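Long-range contacts in lovastatin nonaketide synthase, polyketide synthase component (Aspergillus terreus, PDB 7CPX), which builds the nonaketide backbone dihydromonacolin L on its carrier domain from malonyl-CoA, S-adenosylmethionine and NADPH in the biosynthesis of lovastatin: residues A[69-74]-A[241-246]; A[232-237]-A[356-361]; A[361-366]-A[390-395]. The protein carries 2 engineered substitutions. All blocks are in the same frame, centred on the assembly; numbering follows the deposited sequence.

Contact 1: A[69-74]-A[241-246]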
ATOM      1  N   TYR A  69       0.333   0.675 -29.702  1.00 84.87           N
ATOM      2  CA  TYR A  69       0.585  -0.312 -30.738  1.00 84.87           C
ATOM      3  C   TYR A  69       2.083  -0.490 -30.925  1.00 84.87           C
ATOM      4  O   TYR A  69       2.889   0.355 -30.524  1.00 84.87           O
ATOM      5  CB  TYR A  69      -0.046   0.098 -32.073  1.00 84.87           C
ATOM      6  CG  TYR A  69      -1.501   0.489 -31.983  1.00 84.87           C
ATOM      7  CD1 TYR A  69      -2.500  -0.473 -32.007  1.00 84.87           C
ATOM      8  CD2 TYR A  69      -1.876   1.819 -31.883  1.00 84.87           C
ATOM      9  CE1 TYR A  69      -3.831  -0.120 -31.928  1.00 84.87           C
ATOM     10  CE2 TYR A  69      -3.204   2.182 -31.805  1.00 84.87           C
ATOM     11  CZ  TYR A  69      -4.178   1.209 -31.827  1.00 84.87           C
ATOM     12  OH  TYR A  69      -5.505   1.567 -31.748  1.00 84.87           O
ATOM     13  N   ALA A  70       2.447  -1.606 -31.543  1.00 81.74           N
ATOM     14  CA  ALA A  70       3.839  -1.888 -31.853  1.00 81.74           C
ATOM     15  C   ALA A  70       3.890  -3.083 -32.788  1.00 81.74           C
ATOM     16  O   ALA A  70       2.966  -3.901 -32.833  1.00 81.74           O
ATOM     17  CB  ALA A  70       4.656  -2.162 -30.591  1.00 81.74           C
ATOM     18  N   TYR A  71       4.987  -3.171 -33.536  1.00 81.36           N
ATOM     19  CA  TYR A  71       5.245  -4.312 -34.409  1.00 81.36           C
ATOM     20  C   TYR A  71       5.890  -5.398 -33.552  1.00 81.36           C
ATOM     21  O   TYR A  71       7.109  -5.591 -33.529  1.00 81.36           O
ATOM     22  CB  TYR A  71       6.120  -3.900 -35.584  1.00 81.36           C
ATOM     23  CG  TYR A  71       5.477  -2.883 -36.505  1.00 81.36           C
ATOM     24  CD1 TYR A  71       5.268  -1.577 -36.093  1.00 81.36           C
ATOM     25  CD2 TYR A  71       5.090  -3.229 -37.791  1.00 81.36           C
ATOM     26  CE1 TYR A  71       4.688  -0.647 -36.931  1.00 81.36           C
ATOM     27  CE2 TYR A  71       4.509  -2.306 -38.635  1.00 81.36           C
ATOM     28  CZ  TYR A  71       4.311  -1.016 -38.203  1.00 81.36           C
ATOM     29  OH  TYR A  71       3.730  -0.094 -39.043  1.00 81.36           O
ATOM     30  N   VAL A  72       5.043  -6.109 -32.826  1.00 82.58           N
ATOM     31  CA  VAL A  72       5.465  -7.054 -31.801  1.00 82.58           C
ATOM     32  C   VAL A  72       5.666  -8.428 -32.420  1.00 82.58           C
ATOM     33  O   VAL A  72       4.978  -8.817 -33.369  1.00 82.58           O
ATOM     34  CB  VAL A  72       4.431  -7.102 -30.656  1.00 82.58           C
ATOM     35  CG1 VAL A  72       4.887  -8.042 -29.558  1.00 82.58           C
ATOM     36  CG2 VAL A  72       4.190  -5.710 -30.096  1.00 82.58           C
ATOM     37  N   LEU A  73       6.624  -9.173 -31.874  1.00 82.00           N
ATOM     38  CA  LEU A  73       6.831 -10.551 -32.291  1.00 82.00           C
ATOM     39  C   LEU A  73       5.660 -11.418 -31.848  1.00 82.00           C
ATOM     40  O   LEU A  73       5.121 -11.251 -30.751  1.00 82.00           O
ATOM     41  CB  LEU A  73       8.131 -11.097 -31.705  1.00 82.00           C
ATOM     42  CG  LEU A  73       9.411 -10.354 -32.086  1.00 82.00           C
ATOM     43  CD1 LEU A  73      10.613 -10.965 -31.391  1.00 82.00           C
ATOM     44  CD2 LEU A  73       9.610 -10.364 -33.583  1.00 82.00           C
ATOM     45  N   GLN A  74       5.270 -12.354 -32.711  1.00 88.78           N
ATOM     46  CA  GLN A  74       4.185 -13.278 -32.423  1.00 88.78           C
ATOM     47  C   GLN A  74       4.674 -14.558 -31.757  1.00 88.78           C
ATOM     48  O   GLN A  74       4.005 -15.593 -31.853  1.00 88.78           O
ATOM     49  CB  GLN A  74       3.422 -13.610 -33.708  1.00 88.78           C
ATOM     50  CG  GLN A  74       2.621 -12.446 -34.276  1.00 88.78           C
ATOM     51  CD  GLN A  74       3.498 -11.329 -34.808  1.00 88.78           C
ATOM     52  OE1 GLN A  74       4.685 -11.526 -35.068  1.00 88.78           O
ATOM     53  NE2 GLN A  74       2.918 -10.145 -34.966  1.00 88.78           N
ATOM     54  N   GLY A 241       5.551  10.438 -35.250  1.00 86.24           N
ATOM     55  CA  GLY A 241       6.456   9.688 -34.413  1.00 86.24           C
ATOM     56  C   GLY A 241       6.840   8.393 -35.082  1.00 86.24           C
ATOM     57  O   GLY A 241       6.667   8.210 -36.291  1.00 86.24           O
ATOM     58  N   TYR A 242       7.371   7.468 -34.287  1.00 84.28           N
ATOM     59  CA  TYR A 242       7.756   6.151 -34.772  1.00 84.28           C
ATOM     60  C   TYR A 242       7.119   5.078 -33.905  1.00 84.28           C
ATOM     61  O   TYR A 242       7.034   5.221 -32.681  1.00 84.28           O
ATOM     62  CB  TYR A 242       9.280   5.981 -34.787  1.00 84.28           C
ATOM     63  CG  TYR A 242       9.943   5.967 -33.429  1.00 84.28           C
ATOM     64  CD1 TYR A 242       9.966   4.816 -32.656  1.00 84.28           C
ATOM     65  CD2 TYR A 242      10.571   7.097 -32.933  1.00 84.28           C
ATOM     66  CE1 TYR A 242      10.575   4.797 -31.424  1.00 84.28           C
ATOM     67  CE2 TYR A 242      11.187   7.087 -31.701  1.00 84.28           C
ATOM     68  CZ  TYR A 242      11.186   5.934 -30.950  1.00 84.28           C
ATOM     69  OH  TYR A 242      11.798   5.915 -29.719  1.00 84.28           O
ATOM     70  N   ALA A 243       6.674   4.005 -34.546  1.00 84.06           N
ATOM     71  CA  ALA A 243       6.061   2.883 -33.850  1.00 84.06           C
ATOM     72  C   ALA A 243       7.149   1.904 -33.433  1.00 84.06           C
ATOM     73  O   ALA A 243       7.907   1.414 -34.276  1.00 84.06           O
ATOM     74  CB  ALA A 243       5.031   2.194 -34.743  1.00 84.06           C
ATOM     75  N   ARG A 244       7.225   1.625 -32.136  1.00 82.31           N
ATOM     76  CA  ARG A 244       8.204   0.670 -31.644  1.00 82.31           C
ATOM     77  C   ARG A 244       7.947  -0.703 -32.246  1.00 82.31           C
ATOM     78  O   ARG A 244       6.798  -1.099 -32.463  1.00 82.31           O
ATOM     79  CB  ARG A 244       8.151   0.594 -30.120  1.00 82.31           C
ATOM     80  CG  ARG A 244       8.749   1.800 -29.416  1.00 82.31           C
ATOM     81  CD  ARG A 244       8.663   1.659 -27.905  1.00 82.31           C
ATOM     82  NE  ARG A 244       9.050   0.324 -27.468  1.00 82.31           N
ATOM     83  CZ  ARG A 244      10.295  -0.129 -27.471  1.00 82.31           C
ATOM     84  NH1 ARG A 244      11.303   0.626 -27.875  1.00 82.31           N
ATOM     85  NH2 ARG A 244      10.535  -1.373 -27.066  1.00 82.31           N
ATOM     86  N   GLY A 245       9.018  -1.421 -32.527  1.00 79.02           N
ATOM     87  CA  GLY A 245       8.915  -2.761 -33.077  1.00 79.02           C
ATOM     88  C   GLY A 245       9.854  -3.710 -32.368  1.00 79.02           C
ATOM     89  O   GLY A 245      10.966  -3.341 -31.997  1.00 79.02           O
ATOM     90  N   GLU A 246       9.389  -4.940 -32.178  1.00 82.04           N
ATOM     91  CA  GLU A 246      10.205  -5.988 -31.585  1.00 82.04           C
ATOM     92  C   GLU A 246      10.937  -6.730 -32.691  1.00 82.04           C
ATOM     93  O   GLU A 246      10.304  -7.324 -33.570  1.00 82.04           O
ATOM     94  CB  GLU A 246       9.350  -6.964 -30.782  1.00 82.04           C
ATOM     95  CG  GLU A 246       8.800  -6.410 -29.500  1.00 82.04           C
ATOM     96  CD  GLU A 246       8.317  -7.509 -28.580  1.00 82.04           C
ATOM     97  OE1 GLU A 246       7.992  -8.604 -29.086  1.00 82.04           O
ATOM     98  OE2 GLU A 246       8.281  -7.295 -27.350  1.00 82.04           O
TER

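Contact 2: A[232-237]-A[356-361]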
ATOM      1  N   SER A 232       5.024   3.835 -38.036  1.00 85.78           N
ATOM      2  CA  SER A 232       6.093   4.742 -38.449  1.00 85.78           C
ATOM      3  C   SER A 232       5.831   5.158 -39.890  1.00 85.78           C
ATOM      4  O   SER A 232       6.361   4.576 -40.838  1.00 85.78           O
ATOM      5  CB  SER A 232       7.455   4.075 -38.305  1.00 85.78           C
ATOM      6  OG  SER A 232       7.685   3.663 -36.971  1.00 85.78           O
ATOM      7  N   ARG A 233       5.001   6.183 -40.058  1.00 86.75           N
ATOM      8  CA  ARG A 233       4.640   6.677 -41.384  1.00 86.75           C
ATOM      9  C   ARG A 233       5.819   7.469 -41.935  1.00 86.75           C
ATOM     10  O   ARG A 233       5.922   8.684 -41.762  1.00 86.75           O
ATOM     11  CB  ARG A 233       3.377   7.523 -41.318  1.00 86.75           C
ATOM     12  CG  ARG A 233       2.150   6.758 -40.860  1.00 86.75           C
ATOM     13  CD  ARG A 233       0.893   7.599 -40.992  1.00 86.75           C
ATOM     14  NE  ARG A 233      -0.202   6.843 -41.586  1.00 86.75           N
ATOM     15  CZ  ARG A 233      -1.032   6.062 -40.907  1.00 86.75           C
ATOM     16  NH1 ARG A 233      -0.924   5.911 -39.597  1.00 86.75           N
ATOM     17  NH2 ARG A 233      -1.993   5.415 -41.559  1.00 86.75           N
ATOM     18  N   MET A 234       6.721   6.763 -42.610  1.00 85.90           N
ATOM     19  CA  MET A 234       7.919   7.386 -43.154  1.00 85.90           C
ATOM     20  C   MET A 234       7.552   8.464 -44.166  1.00 85.90           C
ATOM     21  O   MET A 234       6.825   8.204 -45.130  1.00 85.90           O
ATOM     22  CB  MET A 234       8.803   6.324 -43.805  1.00 85.90           C
ATOM     23  CG  MET A 234       9.963   6.874 -44.618  1.00 85.90           C
ATOM     24  SD  MET A 234      10.909   5.567 -45.413  1.00 85.90           S
ATOM     25  CE  MET A 234      11.940   6.530 -46.510  1.00 85.90           C
ATOM     26  N   TRP A 235       8.057   9.674 -43.941  1.00 86.26           N
ATOM     27  CA  TRP A 235       7.957  10.797 -44.868  1.00 86.26           C
ATOM     28  C   TRP A 235       6.520  11.119 -45.259  1.00 86.26           C
ATOM     29  O   TRP A 235       6.298  11.827 -46.249  1.00 86.26           O
ATOM     30  CB  TRP A 235       8.783  10.546 -46.135  1.00 86.26           C
ATOM     31  CG  TRP A 235      10.258  10.390 -45.897  1.00 86.26           C
ATOM     32  CD1 TRP A 235      10.884  10.199 -44.701  1.00 86.26           C
ATOM     33  CD2 TRP A 235      11.292  10.416 -46.886  1.00 86.26           C
ATOM     34  NE1 TRP A 235      12.239  10.103 -44.883  1.00 86.26           N
ATOM     35  CE2 TRP A 235      12.517  10.233 -46.218  1.00 86.26           C
ATOM     36  CE3 TRP A 235      11.300  10.575 -48.274  1.00 86.26           C
ATOM     37  CZ2 TRP A 235      13.735  10.205 -46.888  1.00 86.26           C
ATOM     38  CZ3 TRP A 235      12.508  10.547 -48.936  1.00 86.26           C
ATOM     39  CH2 TRP A 235      13.708  10.364 -48.244  1.00 86.26           C
ATOM     40  N   ASP A 236       5.538  10.626 -44.513  1.00 89.07           N
ATOM     41  CA  ASP A 236       4.141  10.843 -44.849  1.00 89.07           C
ATOM     42  C   ASP A 236       3.590  12.048 -44.094  1.00 89.07           C
ATOM     43  O   ASP A 236       4.102  12.445 -43.044  1.00 89.07           O
ATOM     44  CB  ASP A 236       3.312   9.602 -44.522  1.00 89.07           C
ATOM     45  CG  ASP A 236       1.898   9.685 -45.058  1.00 89.07           C
ATOM     46  OD1 ASP A 236       1.713   9.517 -46.281  1.00 89.07           O
ATOM     47  OD2 ASP A 236       0.970   9.921 -44.255  1.00 89.07           O
ATOM     48  N   ALA A 237       2.526  12.631 -44.649  1.00 90.57           N
ATOM     49  CA  ALA A 237       1.871  13.753 -43.989  1.00 90.57           C
ATOM     50  C   ALA A 237       1.337  13.369 -42.618  1.00 90.57           C
ATOM     51  O   ALA A 237       1.176  14.244 -41.759  1.00 90.57           O
ATOM     52  CB  ALA A 237       0.736  14.285 -44.862  1.00 90.57           C
ATOM     53  N   LEU A 356      16.008   7.838 -57.069  1.00 86.34           N
ATOM     54  CA  LEU A 356      16.695   7.060 -56.045  1.00 86.34           C
ATOM     55  C   LEU A 356      15.653   6.596 -55.034  1.00 86.34           C
ATOM     56  O   LEU A 356      15.192   7.383 -54.201  1.00 86.34           O
ATOM     57  CB  LEU A 356      17.791   7.889 -55.383  1.00 86.34           C
ATOM     58  CG  LEU A 356      18.630   7.195 -54.306  1.00 86.34           C
ATOM     59  CD1 LEU A 356      19.958   7.905 -54.138  1.00 86.34           C
ATOM     60  CD2 LEU A 356      17.896   7.148 -52.977  1.00 86.34           C
ATOM     61  N   PHE A 357      15.278   5.323 -55.114  1.00 84.59           N
ATOM     62  CA  PHE A 357      14.238   4.792 -54.245  1.00 84.59           C
ATOM     63  C   PHE A 357      14.687   4.826 -52.791  1.00 84.59           C
ATOM     64  O   PHE A 357      15.808   4.422 -52.465  1.00 84.59           O
ATOM     65  CB  PHE A 357      13.887   3.364 -54.655  1.00 84.59           C
ATOM     66  CG  PHE A 357      13.149   3.274 -55.958  1.00 84.59           C
ATOM     67  CD1 PHE A 357      13.835   3.191 -57.155  1.00 84.59           C
ATOM     68  CD2 PHE A 357      11.767   3.270 -55.984  1.00 84.59           C
ATOM     69  CE1 PHE A 357      13.156   3.108 -58.354  1.00 84.59           C
ATOM     70  CE2 PHE A 357      11.082   3.186 -57.178  1.00 84.59           C
ATOM     71  CZ  PHE A 357      11.777   3.105 -58.367  1.00 84.59           C
ATOM     72  N   VAL A 358      13.806   5.305 -51.918  1.00 84.14           N
ATOM     73  CA  VAL A 358      14.067   5.384 -50.486  1.00 84.14           C
ATOM     74  C   VAL A 358      12.937   4.662 -49.770  1.00 84.14           C
ATOM     75  O   VAL A 358      11.764   5.011 -49.944  1.00 84.14           O
ATOM     76  CB  VAL A 358      14.176   6.839 -50.005  1.00 84.14           C
ATOM     77  CG1 VAL A 358      14.736   6.888 -48.601  1.00 84.14           C
ATOM     78  CG2 VAL A 358      15.040   7.655 -50.952  1.00 84.14           C
ATOM     79  N   GLY A 359      13.287   3.665 -48.963  1.00 84.59           N
ATOM     80  CA  GLY A 359      12.285   2.913 -48.237  1.00 84.59           C
ATOM     81  C   GLY A 359      12.798   2.342 -46.935  1.00 84.59           C
ATOM     82  O   GLY A 359      13.793   1.613 -46.920  1.00 84.59           O
ATOM     83  N   SER A 360      12.114   2.645 -45.837  1.00 83.46           N
ATOM     84  CA  SER A 360      12.529   2.209 -44.512  1.00 83.46           C
ATOM     85  C   SER A 360      11.770   0.948 -44.126  1.00 83.46           C
ATOM     86  O   SER A 360      10.541   0.897 -44.237  1.00 83.46           O
ATOM     87  CB  SER A 360      12.287   3.305 -43.475  1.00 83.46           C
ATOM     88  OG  SER A 360      12.703   2.886 -42.186  1.00 83.46           O
ATOM     89  N   ALA A 361      12.507  -0.069 -43.675  1.00 81.99           N
ATOM     90  CA  ALA A 361      11.874  -1.294 -43.204  1.00 81.99           C
ATOM     91  C   ALA A 361      10.954  -1.033 -42.025  1.00 81.99           C
ATOM     92  O   ALA A 361      10.032  -1.819 -41.781  1.00 81.99           O
ATOM     93  CB  ALA A 361      12.939  -2.316 -42.808  1.00 81.99           C
TER

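Contact 3: A[361-366]-A[390-395]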
ATOM      1  N   ALA A 361      12.507  -0.069 -43.675  1.00 81.99           N
ATOM      2  CA  ALA A 361      11.874  -1.294 -43.204  1.00 81.99           C
ATOM      3  C   ALA A 361      10.954  -1.033 -42.025  1.00 81.99           C
ATOM      4  O   ALA A 361      10.032  -1.819 -41.781  1.00 81.99           O
ATOM      5  CB  ALA A 361      12.939  -2.316 -42.808  1.00 81.99           C
ATOM      6  N   LYS A 362      11.178   0.058 -41.295  1.00 82.97           N
ATOM      7  CA  LYS A 362      10.395   0.359 -40.108  1.00 82.97           C
ATOM      8  C   LYS A 362       8.944   0.679 -40.435  1.00 82.97           C
ATOM      9  O   LYS A 362       8.114   0.713 -39.520  1.00 82.97           O
ATOM     10  CB  LYS A 362      11.043   1.521 -39.357  1.00 82.97           C
ATOM     11  CG  LYS A 362      12.510   1.272 -39.037  1.00 82.97           C
ATOM     12  CD  LYS A 362      13.220   2.529 -38.586  1.00 82.97           C
ATOM     13  CE  LYS A 362      14.688   2.490 -38.982  1.00 82.97           C
ATOM     14  NZ  LYS A 362      14.892   2.555 -40.456  1.00 82.97           N
ATOM     15  N   THR A 363       8.620   0.918 -41.706  1.00 83.89           N
ATOM     16  CA  THR A 363       7.222   1.052 -42.094  1.00 83.89           C
ATOM     17  C   THR A 363       6.514  -0.295 -42.080  1.00 83.89           C
ATOM     18  O   THR A 363       5.287  -0.349 -41.948  1.00 83.89           O
ATOM     19  CB  THR A 363       7.113   1.679 -43.483  1.00 83.89           C
ATOM     20  OG1 THR A 363       7.770   0.840 -44.441  1.00 83.89           O
ATOM     21  CG2 THR A 363       7.750   3.056 -43.501  1.00 83.89           C
ATOM     22  N   VAL A 364       7.265  -1.382 -42.217  1.00 82.92           N
ATOM     23  CA  VAL A 364       6.704  -2.725 -42.303  1.00 82.92           C
ATOM     24  C   VAL A 364       6.867  -3.483 -40.995  1.00 82.92           C
ATOM     25  O   VAL A 364       5.914  -4.077 -40.491  1.00 82.92           O
ATOM     26  CB  VAL A 364       7.352  -3.494 -43.476  1.00 82.92           C
ATOM     27  CG1 VAL A 364       6.749  -4.882 -43.593  1.00 82.92           C
ATOM     28  CG2 VAL A 364       7.186  -2.725 -44.774  1.00 82.92           C
ATOM     29  N   VAL A 365       8.077  -3.484 -40.436  1.00 80.87           N
ATOM     30  CA  VAL A 365       8.362  -4.192 -39.194  1.00 80.87           C
ATOM     31  C   VAL A 365       8.463  -3.240 -38.009  1.00 80.87           C
ATOM     32  O   VAL A 365       8.753  -3.677 -36.892  1.00 80.87           O
ATOM     33  CB  VAL A 365       9.642  -5.034 -39.317  1.00 80.87           C
ATOM     34  CG1 VAL A 365       9.522  -6.016 -40.467  1.00 80.87           C
ATOM     35  CG2 VAL A 365      10.854  -4.139 -39.495  1.00 80.87           C
ATOM     36  N   GLY A 366       8.245  -1.951 -38.225  1.00 80.30           N
ATOM     37  CA  GLY A 366       8.273  -0.990 -37.149  1.00 80.30           C
ATOM     38  C   GLY A 366       9.676  -0.501 -36.838  1.00 80.30           C
ATOM     39  O   GLY A 366      10.682  -1.081 -37.246  1.00 80.30           O
ATOM     40  N   PRO A 390      11.836  -3.392 -52.097  1.00 85.22           N
ATOM     41  CA  PRO A 390      10.629  -3.625 -51.314  1.00 85.22           C
ATOM     42  C   PRO A 390       9.872  -2.331 -51.095  1.00 85.22           C
ATOM     43  O   PRO A 390      10.473  -1.243 -51.020  1.00 85.22           O
ATOM     44  CB  PRO A 390      11.168  -4.196 -49.995  1.00 85.22           C
ATOM     45  CG  PRO A 390      12.567  -3.719 -49.920  1.00 85.22           C
ATOM     46  CD  PRO A 390      13.055  -3.683 -51.326  1.00 85.22           C
ATOM     47  N   PRO A 391       8.550  -2.398 -50.988  1.00 86.52           N
ATOM     48  CA  PRO A 391       7.746  -1.190 -50.798  1.00 86.52           C
ATOM     49  C   PRO A 391       7.719  -0.762 -49.336  1.00 86.52           C
ATOM     50  O   PRO A 391       8.333  -1.375 -48.465  1.00 86.52           O
ATOM     51  CB  PRO A 391       6.362  -1.621 -51.279  1.00 86.52           C
ATOM     52  CG  PRO A 391       6.307  -3.069 -50.954  1.00 86.52           C
ATOM     53  CD  PRO A 391       7.705  -3.595 -51.138  1.00 86.52           C
ATOM     54  N   ASN A 392       6.987   0.320 -49.082  1.00 86.16           N
ATOM     55  CA  ASN A 392       6.744   0.825 -47.739  1.00 86.16           C
ATOM     56  C   ASN A 392       5.251   0.770 -47.467  1.00 86.16           C
ATOM     57  O   ASN A 392       4.454   1.322 -48.234  1.00 86.16           O
ATOM     58  CB  ASN A 392       7.268   2.252 -47.586  1.00 86.16           C
ATOM     59  CG  ASN A 392       8.762   2.346 -47.802  1.00 86.16           C
ATOM     60  OD1 ASN A 392       9.527   2.554 -46.862  1.00 86.16           O
ATOM     61  ND2 ASN A 392       9.186   2.174 -49.048  1.00 86.16           N
ATOM     62  N   LEU A 393       4.875   0.102 -46.378  1.00 86.71           N
ATOM     63  CA  LEU A 393       3.464  -0.160 -46.126  1.00 86.71           C
ATOM     64  C   LEU A 393       2.692   1.129 -45.863  1.00 86.71           C
ATOM     65  O   LEU A 393       1.565   1.288 -46.346  1.00 86.71           O
ATOM     66  CB  LEU A 393       3.321  -1.128 -44.952  1.00 86.71           C
ATOM     67  CG  LEU A 393       1.897  -1.542 -44.581  1.00 86.71           C
ATOM     68  CD1 LEU A 393       1.199  -2.198 -45.764  1.00 86.71           C
ATOM     69  CD2 LEU A 393       1.910  -2.477 -43.383  1.00 86.71           C
ATOM     70  N   LEU A 394       3.277   2.059 -45.113  1.00 86.28           N
ATOM     71  CA  LEU A 394       2.599   3.292 -44.713  1.00 86.28           C
ATOM     72  C   LEU A 394       3.228   4.468 -45.456  1.00 86.28           C
ATOM     73  O   LEU A 394       4.165   5.103 -44.968  1.00 86.28           O
ATOM     74  CB  LEU A 394       2.668   3.500 -43.199  1.00 86.28           C
ATOM     75  CG  LEU A 394       1.901   2.525 -42.302  1.00 86.28           C
ATOM     76  CD1 LEU A 394       0.519   2.220 -42.870  1.00 86.28           C
ATOM     77  CD2 LEU A 394       2.689   1.245 -42.086  1.00 86.28           C
ATOM     78  N   PHE A 395       2.701   4.755 -46.646  1.00 86.98           N
ATOM     79  CA  PHE A 395       3.055   5.973 -47.372  1.00 86.98           C
ATOM     80  C   PHE A 395       1.893   6.290 -48.307  1.00 86.98           C
ATOM     81  O   PHE A 395       1.760   5.672 -49.367  1.00 86.98           O
ATOM     82  CB  PHE A 395       4.361   5.811 -48.137  1.00 86.98           C
ATOM     83  CG  PHE A 395       4.741   7.021 -48.942  1.00 86.98           C
ATOM     84  CD1 PHE A 395       5.242   8.151 -48.321  1.00 86.98           C
ATOM     85  CD2 PHE A 395       4.594   7.029 -50.317  1.00 86.98           C
ATOM     86  CE1 PHE A 395       5.590   9.266 -49.057  1.00 86.98           C
ATOM     87  CE2 PHE A 395       4.940   8.140 -51.060  1.00 86.98           C
ATOM     88  CZ  PHE A 395       5.439   9.262 -50.428  1.00 86.98           C
TER

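Contact 1: A[69-74]-A[241-246]
Residues 70-73 and 243-246 run nearly parallel, 17° apart, and Y71 is bridged to G245 by a single parallel beta bridge: Y71 N donates to R244 O at 3.0 Å, and E246 N returns a bond to Y71 O at 2.7 Å. The chain bends in an inverse gamma turn centred on Y71 itself, at the bridge. From there the side chain of E246 carries the pairing onward. Its CG stands anti to the carbonyl carbon (chi1 -71°) and the chain continues extended alongside V72, the two side chains pointing the same way. The carboxylate lies beside the backbone of V72 and L73, where OE1 takes the N-H of L73 at 3.2 Å on its anti side, with the donor somewhat out of the carboxylate plane. V72 CG1 lies close against the same OE1. The other oxygen, OE2, is engaged by a salt bridge to R48 and by the backbone N of I211, so this buried carboxylate has partners on both oxygens, and the nearby arginine would probably help to keep it ionised. L73 crosses E246 at a slant, its CG 3.6 Å from E246 CB. At the other end of the contact the Y71 ring is met at its edge, in plane, by A243, whose CB comes 3.6 Å from CE1. R244 turns its guanidinium away from 69-74 to a cation-pi contact with F217 of helix 214-222. The loop 241-246 leads directly into strand 247-255 of the central sheet in this thiolase-type ketosynthase fold, and A243, about 6 Å from H367 between side chains and bonded to it through the backbone, borders the predicted condensing site.

Contact 2: A[232-237]-A[356-361]
M234 reaches over W235 with its terminal methyl: CE sits 3.7 Å above the plane of the W235 indole, over its centre, and the same methyl lies 3.5 Å from V358 CG1. The methionine gets there because CG is anti to the backbone N (chi1 170°) and the chain stays extended through to CE, crossing the V358 side chain at about a right angle. V358 CG1 therefore serves both neighbours, touching the methyl and also the far corner of the indole, where W235 CH2 lies 3.6 Å away. The sulfur, one atom back from the methyl, meets the second segment two residues further on, with M234 SD 3.3 Å from S360 CB. No hydrogen bond joins the two segments, and the contact is essentially apolar. The serine hydroxyl is engaged elsewhere, OG bonding to K362 NZ and H320 O. A type II turn from R233 to D236 places M234 and W235 at its two central positions, from which both side chains set out toward 356-361. V358 belongs to strand 356-358, flanked in the sheet by strands 316-318 and 409-410, and it touches F317 and L409 on them. Helix 327-339 also packs here, A332 and I335 touching W235 and I335 touching V358.

Contact 3: A[361-366]-A[390-395]
The flat carboxamide of N392 meets T363 at its oxygen end: OD1 lies 3.4 Å from T363 OG1, which stands off to one side of the amide plane, and 3.8 Å from T363 CG2. Neither approach is a hydrogen bond. The amide nitrogen ND2 is instead bonded to P412 O, which helps to fix the rotation of the group, while OD1 has a weak bond from the N of S360. T363 OG1 lies between the backbone N and the carbonyl carbon (chi1 61°), where it bonds to the carbonyl oxygen of S360, three residues earlier, and touches N392 CB at 3.5 Å. The leucines bring carbon against the threonine backbone: L394 CD2 and L393 CB both approach T363 O, the latter at 3.7 Å. V364 offers CG2 alone, 4.2 Å from L393 CB, a loose touch beside the backbone of 391-393, where P391 O is taken by K379 NZ of helix 369-386. Residues 361-365 are wound into a turn, A361 O accepting from both V364 N at 2.8 Å and V365 N at 2.9 Å. On another side V364 packs on L33 of helix 27-35. The segment leads to H367, and its sequence fits the K-x-x-x-G-H signature of ketosynthases, in which the loop before helix 369-386 delivers a predicted catalytic histidine.

Overall arrangement
All three contacts lie within the ketosynthase and are mainly buried; contact 3 alone includes partly exposed participants, L393 and L394. Contact 1 is chiefly polar, made by backbone pairing and one carboxylate, whereas contact 2 is apolar, and contact 3 sets aliphatic carbons and a threonine against carbonyl and amide oxygens. Contacts 2 and 3 share A361 and continue one chain, from strand 356-358 into the loop before helix 369-386, and the N392 amide touches S360 between them. The loop from helix 214-222 to strand 247-255 serves both contact 1 and contact 2, joined where S232 OG probably bonds A243 N. Y71 of contact 1 packs on 363-366, bringing all three together near H367.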